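Local coordinates for protein lombricine kinase (Urechis caupo, PDB 3JPZ) that probably catalyses the reversible transfer of a phosphoryl group between ATP and the guanidino compound lombricine, as a member of the phosphagen kinase family, at residues V79-F87 with N325-E333; L103-V113 with I341-Q352. All coordinates share one frame; numbering follows the deposited sequence. Where two conformers were deposited one is given.

Interaction 1 of 2, residues V79-F87 with N325-E333; sequences VINEKHKGF and NAARLKKSE
L329 pushes one methyl group, CD1, into the corner formed by the rings of H84 and F87, while K330 beside it reaches the carbonyl oxygens of the turn just after helix 73-83. CD1 sits almost over the centre of the F87 ring, 3.4 Å from its centroid, and rests off-centre on a face of the H84 imidazole, 3.5 Å from CG, so both contacts are CH-pi. I80 CG2 closes the same pocket at 4.1 Å from L329 CD1. K330 passes the edge of the phenyl ring with its CG and then bends at chi3 (-100°), which brings NZ in to the carbonyl oxygens of the turn. There NZ donates to K85 O at 3.0 Å, from well above the carbonyl plane, and more weakly to H84 O and G86 O.

A Schellman motif presents these oxygens: K85, with positive phi, reverses the chain, and G86 N returns to N81 O. The side chain of N81 fixes the next residue: N81 OD1 accepts from F87 N at 2.9 Å, in the carbonyl plane. The imidazole is held at both nitrogens, since NE2 meets P271 O and ND1 shares a water with L329 N. R328, close to the nucleotide-binding R119, turns its guanidinium back on the end of strand 320-325 and the loop after it, with NH1 bonded to N325 O and A327 O.

The lysine ammonium is thus met by three carbonyl oxygens just past the C-terminal end of helix 73-83, two of them weakly bound, where the helix dipole would probably favour it, while methyl-on-ring packing joins that helix end to the loop before helix 333-355.

Interaction 2 of 2, residues L103-V113 with I341-Q352; sequences LVGGQFDEKYV and IDGVKKLIDMEQ
Two aromatic rings, F108 and Y112, lie against helix 333-355. V344 CG1 sits over one face of the F108 ring, off its centre and 3.8 Å from the centroid, in a CH-pi contact. I341 meets that ring at its edge, with CA 3.6 Å from F108 CZ and its carbonyl oxygen in the ring plane. One turn further along the helix, I348 CG2 lies over a face of Y112, 4.3 Å from the centroid; a water and the carboxylate carbon of D109 are at the ring's edge. E351 CG and the Q352 side chain approach Y112 obliquely, the Q352 amide standing nearly perpendicular to the ring (86°).

No direct hydrogen bond joins the segments. Instead Q352 NE2 donates to two waters, one bridging to D109 OD2 and the other, weakly held, to Y112 OH, which also bonds E355. D109 is fixed by an Asx turn, OD1 accepting from K111 N, and by a salt bridge to K111 NZ. At the other end, I341 CG1, anti to its carbonyl carbon (chi1 -68°), carries CD1 to within 3.6 Å of G106 CA and 4.0 Å of L103 CD2, while its CG2 meets V104 O.

V113 CG2 packs on V344 CG1 where strand 113-122 begins. V282 of strand 279-285 touches F108, V113 and V344, and helix 233-252 borders L103 and F108, so the loop lies between helix 333-355, the sheet and helix 233-252, touching all three.

Overall arrangement
Both contacts use the region that leads from strand 320-325 into helix 333-355, interaction 1 through the loop before the helix and interaction 2 through the helix itself; their centres are about 24 Å apart and they do not touch. The first partner is the end of helix 73-83 in interaction 1, and the loop leading into strand 113-122 in interaction 2. Interaction 1 is the smaller and more buried, nearer the centre of the chain and close to nucleotide-binding arginines; direct bonds from a lysine to carbonyls accompany its methyl-aromatic packing. Interaction 2 lies farther out and is partly buried. Its larger interface is mainly apolar, with polar links at one end passing through water.

Interaction 1 of 2, residues V79-F87 with N325-E333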
loop_
_atom_site.group_PDB
_atom_site.type_symbol
_atom_site.label_atom_id
_atom_site.label_comp_id
_atom_site.label_asym_id
_atom_site.label_seq_id
_atom_site.Cartn_x
_atom_site.Cartn_y
_atom_site.Cartn_z
ATOM N N VAL A 79 4.071 6.789 23.019
ATOM C CA VAL A 79 4.734 7.180 21.793
ATOM C C VAL A 79 4.896 8.700 21.758
ATOM O O VAL A 79 5.977 9.205 21.480
ATOM C CB VAL A 79 3.965 6.666 20.549
ATOM C CG1 VAL A 79 4.328 7.457 19.330
ATOM C CG2 VAL A 79 4.249 5.187 20.328
ATOM N N ILE A 80 3.816 9.414 22.058
ATOM C CA ILE A 80 3.827 10.867 22.137
ATOM C C ILE A 80 4.930 11.376 23.059
ATOM O O ILE A 80 5.574 12.390 22.778
ATOM C CB ILE A 80 2.477 11.402 22.674
ATOM C CG1 ILE A 80 1.365 11.182 21.650
ATOM C CG2 ILE A 80 2.579 12.876 23.011
ATOM C CD1 ILE A 80 -0.042 11.385 22.216
ATOM N N ASN A 81 5.132 10.686 24.173
ATOM C CA ASN A 81 6.097 11.130 25.180
ATOM C C ASN A 81 7.538 10.990 24.694
ATOM O O ASN A 81 8.424 11.724 25.134
ATOM C CB ASN A 81 5.909 10.342 26.471
ATOM C CG ASN A 81 6.881 10.762 27.564
ATOM O OD1 ASN A 81 6.944 11.929 27.949
ATOM N ND2 ASN A 81 7.632 9.802 28.078
ATOM N N GLU A 82 7.779 10.042 23.800
ATOM C CA GLU A 82 9.114 9.891 23.236
ATOM C C GLU A 82 9.303 10.875 22.098
ATOM O O GLU A 82 10.290 11.595 22.045
ATOM C CB GLU A 82 9.345 8.475 22.723
ATOM C CG GLU A 82 10.685 8.317 22.010
ATOM C CD GLU A 82 11.112 6.871 21.879
ATOM O OE1 GLU A 82 10.325 5.984 22.254
ATOM O OE2 GLU A 82 12.237 6.620 21.407
ATOM N N LYS A 83 8.341 10.898 21.187
ATOM C CA LYS A 83 8.441 11.711 19.983
ATOM C C LYS A 83 8.590 13.187 20.322
ATOM O O LYS A 83 9.336 13.916 19.671
ATOM C CB LYS A 83 7.202 11.512 19.107
ATOM C CG LYS A 83 7.072 12.525 17.988
ATOM C CD LYS A 83 8.171 12.349 16.955
ATOM C CE LYS A 83 8.235 13.536 16.009
ATOM N NZ LYS A 83 9.545 13.591 15.311
ATOM N N HIS A 84 7.878 13.621 21.354
ATOM C CA HIS A 84 7.846 15.029 21.706
ATOM C C HIS A 84 8.728 15.328 22.904
ATOM O O HIS A 84 8.561 16.350 23.579
ATOM C CB HIS A 84 6.400 15.464 21.928
ATOM C CG HIS A 84 5.578 15.369 20.683
ATOM N ND1 HIS A 84 5.620 16.326 19.694
ATOM C CD2 HIS A 84 4.744 14.402 20.236
ATOM C CE1 HIS A 84 4.822 15.967 18.704
ATOM N NE2 HIS A 84 4.284 14.801 19.004
ATOM N N LYS A 85 9.678 14.426 23.137
ATOM C CA LYS A 85 10.740 14.620 24.114
ATOM C C LYS A 85 10.233 15.194 25.427
ATOM O O LYS A 85 10.626 16.286 25.839
ATOM C CB LYS A 85 11.820 15.527 23.527
ATOM C CG LYS A 85 12.451 14.982 22.252
ATOM C CD LYS A 85 13.712 15.755 21.890
ATOM C CE LYS A 85 14.130 15.517 20.447
ATOM N NZ LYS A 85 13.170 16.101 19.473
ATOM N N GLY A 86 9.370 14.441 26.094
ATOM C CA GLY A 86 8.834 14.861 27.370
ATOM C C GLY A 86 7.468 15.491 27.222
ATOM O O GLY A 86 7.332 16.708 27.134
ATOM N N PHE A 87 6.454 14.637 27.173
ATOM C CA PHE A 87 5.061 15.060 27.197
ATOM C C PHE A 87 4.263 13.844 27.668
ATOM O O PHE A 87 3.841 13.013 26.868
ATOM C CB PHE A 87 4.614 15.547 25.815
ATOM C CG PHE A 87 3.305 16.293 25.824
ATOM C CD1 PHE A 87 3.282 17.670 25.918
ATOM C CD2 PHE A 87 2.103 15.614 25.739
ATOM C CE1 PHE A 87 2.078 18.357 25.929
ATOM C CE2 PHE A 87 0.900 16.293 25.746
ATOM C CZ PHE A 87 0.886 17.666 25.848
ATOM N N ASN A 325 10.372 25.890 12.869
ATOM C CA ASN A 325 10.372 25.420 14.234
ATOM C C ASN A 325 10.421 23.904 14.191
ATOM O O ASN A 325 9.849 23.285 13.292
ATOM C CB ASN A 325 9.149 25.920 14.997
ATOM C CG ASN A 325 7.857 25.587 14.303
ATOM O OD1 ASN A 325 7.615 26.015 13.185
ATOM N ND2 ASN A 325 7.007 24.833 14.976
ATOM N N ALA A 326 11.131 23.312 15.143
ATOM C CA ALA A 326 11.316 21.866 15.197
ATOM C C ALA A 326 10.172 21.176 15.944
ATOM O O ALA A 326 9.697 20.118 15.530
ATOM C CB ALA A 326 12.665 21.536 15.854
ATOM N N ALA A 327 9.739 21.779 17.041
ATOM C CA ALA A 327 8.719 21.193 17.910
ATOM C C ALA A 327 7.301 21.502 17.433
ATOM O O ALA A 327 7.105 22.301 16.534
ATOM C CB ALA A 327 8.906 21.682 19.320
ATOM N N ARG A 328 6.316 20.866 18.061
ATOM C CA ARG A 328 4.919 21.014 17.655
ATOM C C ARG A 328 3.994 21.062 18.850
ATOM O O ARG A 328 2.878 21.576 18.752
ATOM C CB ARG A 328 4.504 19.845 16.769
ATOM C CG ARG A 328 5.266 19.759 15.477
ATOM C CD ARG A 328 4.835 20.825 14.501
ATOM N NE ARG A 328 5.439 20.601 13.199
ATOM C CZ ARG A 328 6.645 21.025 12.850
ATOM N NH1 ARG A 328 7.386 21.722 13.701
ATOM N NH2 ARG A 328 7.108 20.757 11.641
ATOM N N LEU A 329 4.461 20.488 19.958
ATOM C CA LEU A 329 3.773 20.507 21.239
ATOM C C LEU A 329 4.487 21.459 22.182
ATOM O O LEU A 329 5.645 21.802 21.957
ATOM C CB LEU A 329 3.823 19.122 21.885
ATOM C CG LEU A 329 2.728 18.084 21.648
ATOM C CD1 LEU A 329 3.002 16.900 22.572
ATOM C CD2 LEU A 329 1.341 18.646 21.903
ATOM N N LYS A 330 3.773 21.875 23.224
ATOM C CA LYS A 330 4.335 22.509 24.427
ATOM C C LYS A 330 4.385 24.033 24.331
ATOM O O LYS A 330 4.417 24.731 25.344
ATOM C CB LYS A 330 5.699 21.909 24.772
ATOM C CG LYS A 330 5.590 20.505 25.351
ATOM C CD LYS A 330 6.897 20.044 25.976
ATOM C CE LYS A 330 7.671 19.127 25.052
ATOM N NZ LYS A 330 9.019 18.793 25.601
ATOM N N LYS A 331 4.392 24.537 23.106
ATOM C CA LYS A 331 4.252 25.963 22.848
ATOM C C LYS A 331 3.009 26.175 22.000
ATOM O O LYS A 331 2.614 25.292 21.245
ATOM C CB LYS A 331 5.489 26.497 22.114
ATOM C CG LYS A 331 6.775 26.303 22.897
ATOM C CD LYS A 331 7.968 26.878 22.171
ATOM C CE LYS A 331 9.262 26.580 22.930
ATOM N NZ LYS A 331 9.405 27.411 24.152
ATOM N N SER A 332 2.391 27.341 22.120
ATOM C CA SER A 332 1.231 27.650 21.299
ATOM C C SER A 332 1.669 28.022 19.882
ATOM O O SER A 332 2.861 28.135 19.600
ATOM C CB SER A 332 0.425 28.795 21.905
ATOM O OG SER A 332 1.127 30.019 21.781
ATOM N N GLU A 333 0.694 28.202 18.998
ATOM C CA GLU A 333 0.953 28.546 17.602
ATOM C C GLU A 333 1.670 29.884 17.519
ATOM O O GLU A 333 2.646 30.040 16.789
ATOM C CB GLU A 333 -0.357 28.625 16.822
ATOM C CG GLU A 333 -1.081 27.304 16.676
ATOM C CD GLU A 333 -2.022 27.016 17.821
ATOM O OE1 GLU A 333 -2.043 27.803 18.787
ATOM O OE2 GLU A 333 -2.745 25.998 17.753
HETATM O O HOH W 1 6.892 18.739 20.130
#

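Interaction 2 of 2, residues L103-V113 with I341-Q352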
loop_
_atom_site.group_PDB
_atom_site.type_symbol
_atom_site.label_atom_id
_atom_site.label_comp_id
_atom_site.label_asym_id
_atom_site.label_seq_id
_atom_site.Cartn_x
_atom_site.Cartn_y
_atom_site.Cartn_z
ATOM N N LEU A 103 2.641 39.221 18.350
ATOM C CA LEU A 103 3.979 38.926 17.859
ATOM C C LEU A 103 4.917 40.111 17.993
ATOM O O LEU A 103 4.503 41.264 17.919
ATOM C CB LEU A 103 3.926 38.497 16.393
ATOM C CG LEU A 103 3.364 37.109 16.118
ATOM C CD1 LEU A 103 3.350 36.839 14.624
ATOM C CD2 LEU A 103 4.177 36.053 16.844
ATOM N N VAL A 104 6.194 39.805 18.168
ATOM C CA VAL A 104 7.221 40.825 18.303
ATOM C C VAL A 104 8.234 40.663 17.184
ATOM O O VAL A 104 8.867 39.613 17.073
ATOM C CB VAL A 104 7.941 40.707 19.661
ATOM C CG1 VAL A 104 9.063 41.742 19.774
ATOM C CG2 VAL A 104 6.940 40.862 20.797
ATOM N N GLY A 105 8.370 41.691 16.346
ATOM C CA GLY A 105 9.390 41.713 15.307
ATOM C C GLY A 105 9.153 40.767 14.139
ATOM O O GLY A 105 10.100 40.306 13.500
ATOM N N GLY A 106 7.888 40.499 13.835
ATOM C CA GLY A 106 7.552 39.533 12.801
ATOM C C GLY A 106 7.739 39.993 11.365
ATOM O O GLY A 106 7.051 39.506 10.473
ATOM N N GLN A 107 8.641 40.942 11.132
ATOM C CA GLN A 107 8.974 41.367 9.776
ATOM C C GLN A 107 10.476 41.305 9.585
ATOM O O GLN A 107 11.211 42.121 10.139
ATOM C CB GLN A 107 8.492 42.787 9.494
ATOM C CG GLN A 107 9.089 43.390 8.218
ATOM C CD GLN A 107 8.641 42.677 6.941
ATOM O OE1 GLN A 107 7.476 42.754 6.550
ATOM N NE2 GLN A 107 9.574 42.005 6.274
ATOM N N PHE A 108 10.925 40.336 8.801
ATOM C CA PHE A 108 12.345 40.148 8.597
ATOM C C PHE A 108 12.856 41.056 7.507
ATOM O O PHE A 108 12.106 41.519 6.652
ATOM C CB PHE A 108 12.653 38.712 8.208
ATOM C CG PHE A 108 12.223 37.707 9.213
ATOM C CD1 PHE A 108 11.288 36.744 8.880
ATOM C CD2 PHE A 108 12.756 37.710 10.488
ATOM C CE1 PHE A 108 10.903 35.805 9.800
ATOM C CE2 PHE A 108 12.366 36.771 11.411
ATOM C CZ PHE A 108 11.443 35.822 11.069
ATOM N N ASP A 109 14.159 41.290 7.567
ATOM C CA ASP A 109 14.899 41.953 6.529
ATOM C C ASP A 109 14.821 41.061 5.304
ATOM O O ASP A 109 15.275 39.914 5.318
ATOM C CB ASP A 109 16.352 42.149 6.998
ATOM C CG ASP A 109 17.185 42.940 6.017
ATOM O OD1 ASP A 109 16.813 42.960 4.833
ATOM O OD2 ASP A 109 18.226 43.517 6.425
ATOM N N GLU A 110 14.227 41.581 4.240
ATOM C CA GLU A 110 13.945 40.753 3.085
ATOM C C GLU A 110 15.154 40.589 2.175
ATOM O O GLU A 110 15.078 39.890 1.187
ATOM C CB GLU A 110 12.732 41.291 2.330
ATOM C CG GLU A 110 11.488 41.209 3.177
ATOM C CD GLU A 110 10.263 41.809 2.534
ATOM O OE1 GLU A 110 10.400 42.545 1.532
ATOM O OE2 GLU A 110 9.158 41.548 3.051
ATOM N N LYS A 111 16.275 41.203 2.529
ATOM C CA LYS A 111 17.543 40.877 1.880
ATOM C C LYS A 111 17.957 39.460 2.271
ATOM O O LYS A 111 18.721 38.797 1.568
ATOM C CB LYS A 111 18.631 41.870 2.283
ATOM C CG LYS A 111 18.443 43.260 1.687
ATOM C CD LYS A 111 19.614 44.182 2.005
ATOM C CE LYS A 111 19.649 44.580 3.462
ATOM N NZ LYS A 111 18.418 45.292 3.854
ATOM N N TYR A 112 17.448 39.006 3.405
ATOM C CA TYR A 112 17.797 37.695 3.923
ATOM C C TYR A 112 16.619 36.726 3.830
ATOM O O TYR A 112 16.748 35.652 3.242
ATOM C CB TYR A 112 18.325 37.838 5.353
ATOM C CG TYR A 112 19.582 38.686 5.406
ATOM C CD1 TYR A 112 19.513 40.046 5.653
ATOM C CD2 TYR A 112 20.833 38.127 5.166
ATOM C CE1 TYR A 112 20.662 40.828 5.692
ATOM C CE2 TYR A 112 21.987 38.906 5.189
ATOM C CZ TYR A 112 21.890 40.248 5.456
ATOM O OH TYR A 112 23.032 41.018 5.491
ATOM N N VAL A 113 15.465 37.104 4.376
ATOM C CA VAL A 113 14.297 36.236 4.295
ATOM C C VAL A 113 13.535 36.432 2.992
ATOM O O VAL A 113 13.000 37.512 2.730
ATOM C CB VAL A 113 13.350 36.437 5.492
ATOM C CG1 VAL A 113 12.112 35.575 5.335
ATOM C CG2 VAL A 113 14.065 36.096 6.777
ATOM N N ILE A 341 10.676 33.583 14.664
ATOM C CA ILE A 341 11.090 34.972 14.560
ATOM C C ILE A 341 12.419 35.178 15.293
ATOM O O ILE A 341 13.362 35.705 14.731
ATOM C CB ILE A 341 10.019 35.904 15.136
ATOM C CG1 ILE A 341 8.778 35.877 14.251
ATOM C CG2 ILE A 341 10.543 37.301 15.238
ATOM C CD1 ILE A 341 7.581 36.551 14.849
ATOM N N ASP A 342 12.493 34.738 16.544
ATOM C CA ASP A 342 13.684 34.967 17.353
ATOM C C ASP A 342 14.888 34.228 16.789
ATOM O O ASP A 342 15.987 34.764 16.740
ATOM C CB ASP A 342 13.451 34.525 18.799
ATOM C CG ASP A 342 12.408 35.355 19.497
ATOM O OD1 ASP A 342 12.076 36.454 18.994
ATOM O OD2 ASP A 342 11.928 34.907 20.556
ATOM N N GLY A 343 14.677 32.992 16.373
ATOM C CA GLY A 343 15.755 32.178 15.854
ATOM C C GLY A 343 16.273 32.734 14.545
ATOM O O GLY A 343 17.479 32.787 14.322
ATOM N N VAL A 344 15.358 33.166 13.686
ATOM C CA VAL A 344 15.732 33.626 12.354
ATOM C C VAL A 344 16.443 34.968 12.440
ATOM O O VAL A 344 17.414 35.221 11.721
ATOM C CB VAL A 344 14.510 33.740 11.432
ATOM C CG1 VAL A 344 14.889 34.433 10.123
ATOM C CG2 VAL A 344 13.920 32.356 11.169
ATOM N N LYS A 345 15.957 35.825 13.329
ATOM C CA LYS A 345 16.597 37.103 13.584
ATOM C C LYS A 345 18.040 36.887 14.056
ATOM O O LYS A 345 18.941 37.607 13.651
ATOM C CB LYS A 345 15.789 37.884 14.621
ATOM C CG LYS A 345 16.404 39.205 15.059
ATOM C CD LYS A 345 16.671 40.122 13.886
ATOM C CE LYS A 345 16.988 41.539 14.333
ATOM N NZ LYS A 345 18.123 41.578 15.288
ATOM N N LYS A 346 18.257 35.890 14.905
ATOM C CA LYS A 346 19.605 35.588 15.389
ATOM C C LYS A 346 20.497 35.095 14.255
ATOM O O LYS A 346 21.663 35.484 14.158
ATOM C CB LYS A 346 19.572 34.544 16.519
ATOM C CG LYS A 346 18.764 34.992 17.737
ATOM C CD LYS A 346 18.832 33.995 18.891
ATOM C CE LYS A 346 17.664 34.198 19.862
ATOM N NZ LYS A 346 17.510 33.086 20.848
ATOM N N LEU A 347 19.954 34.217 13.418
ATOM C CA LEU A 347 20.672 33.718 12.262
ATOM C C LEU A 347 21.158 34.889 11.423
ATOM O O LEU A 347 22.316 34.937 11.012
ATOM C CB LEU A 347 19.776 32.800 11.435
ATOM C CG LEU A 347 19.410 31.484 12.124
ATOM C CD1 LEU A 347 18.239 30.789 11.436
ATOM C CD2 LEU A 347 20.616 30.569 12.200
ATOM N N ILE A 348 20.264 35.842 11.187
ATOM C CA ILE A 348 20.594 37.040 10.422
ATOM C C ILE A 348 21.643 37.901 11.129
ATOM O O ILE A 348 22.557 38.397 10.487
ATOM C CB ILE A 348 19.334 37.889 10.151
ATOM C CG1 ILE A 348 18.405 37.162 9.176
ATOM C CG2 ILE A 348 19.716 39.248 9.585
ATOM C CD1 ILE A 348 16.991 37.706 9.163
ATOM N N ASP A 349 21.509 38.074 12.444
ATOM C CA ASP A 349 22.499 38.812 13.228
ATOM C C ASP A 349 23.892 38.213 13.014
ATOM O O ASP A 349 24.880 38.924 12.865
ATOM C CB ASP A 349 22.163 38.776 14.724
ATOM C CG ASP A 349 20.932 39.585 15.076
ATOM O OD1 ASP A 349 20.453 40.355 14.221
ATOM O OD2 ASP A 349 20.447 39.453 16.219
ATOM N N MET A 350 23.964 36.892 12.988
ATOM C CA MET A 350 25.250 36.219 12.830
ATOM C C MET A 350 25.729 36.367 11.401
ATOM O O MET A 350 26.922 36.540 11.149
ATOM C CB MET A 350 25.129 34.741 13.171
ATOM C CG MET A 350 24.751 34.462 14.602
ATOM S SD MET A 350 24.410 32.709 14.827
ATOM C CE MET A 350 24.255 32.619 16.599
ATOM N N GLU A 351 24.794 36.292 10.458
ATOM C CA GLU A 351 25.141 36.432 9.055
ATOM C C GLU A 351 25.793 37.793 8.842
ATOM O O GLU A 351 26.861 37.886 8.246
ATOM C CB GLU A 351 23.902 36.285 8.168
ATOM C CG GLU A 351 24.187 36.330 6.682
ATOM C CD GLU A 351 25.183 35.275 6.230
ATOM O OE1 GLU A 351 25.131 34.120 6.710
ATOM O OE2 GLU A 351 26.014 35.604 5.369
ATOM N N GLN A 352 25.164 38.842 9.365
ATOM C CA GLN A 352 25.642 40.205 9.155
ATOM C C GLN A 352 26.991 40.394 9.827
ATOM O O GLN A 352 27.895 41.005 9.256
ATOM C CB GLN A 352 24.619 41.222 9.670
ATOM C CG GLN A 352 23.320 41.168 8.893
ATOM C CD GLN A 352 22.185 41.955 9.526
ATOM O OE1 GLN A 352 22.032 42.014 10.751
ATOM N NE2 GLN A 352 21.362 42.547 8.682
HETATM O O HOH W 2 18.604 43.707 9.103
HETATM O O HOH W 3 22.534 43.859 6.416
#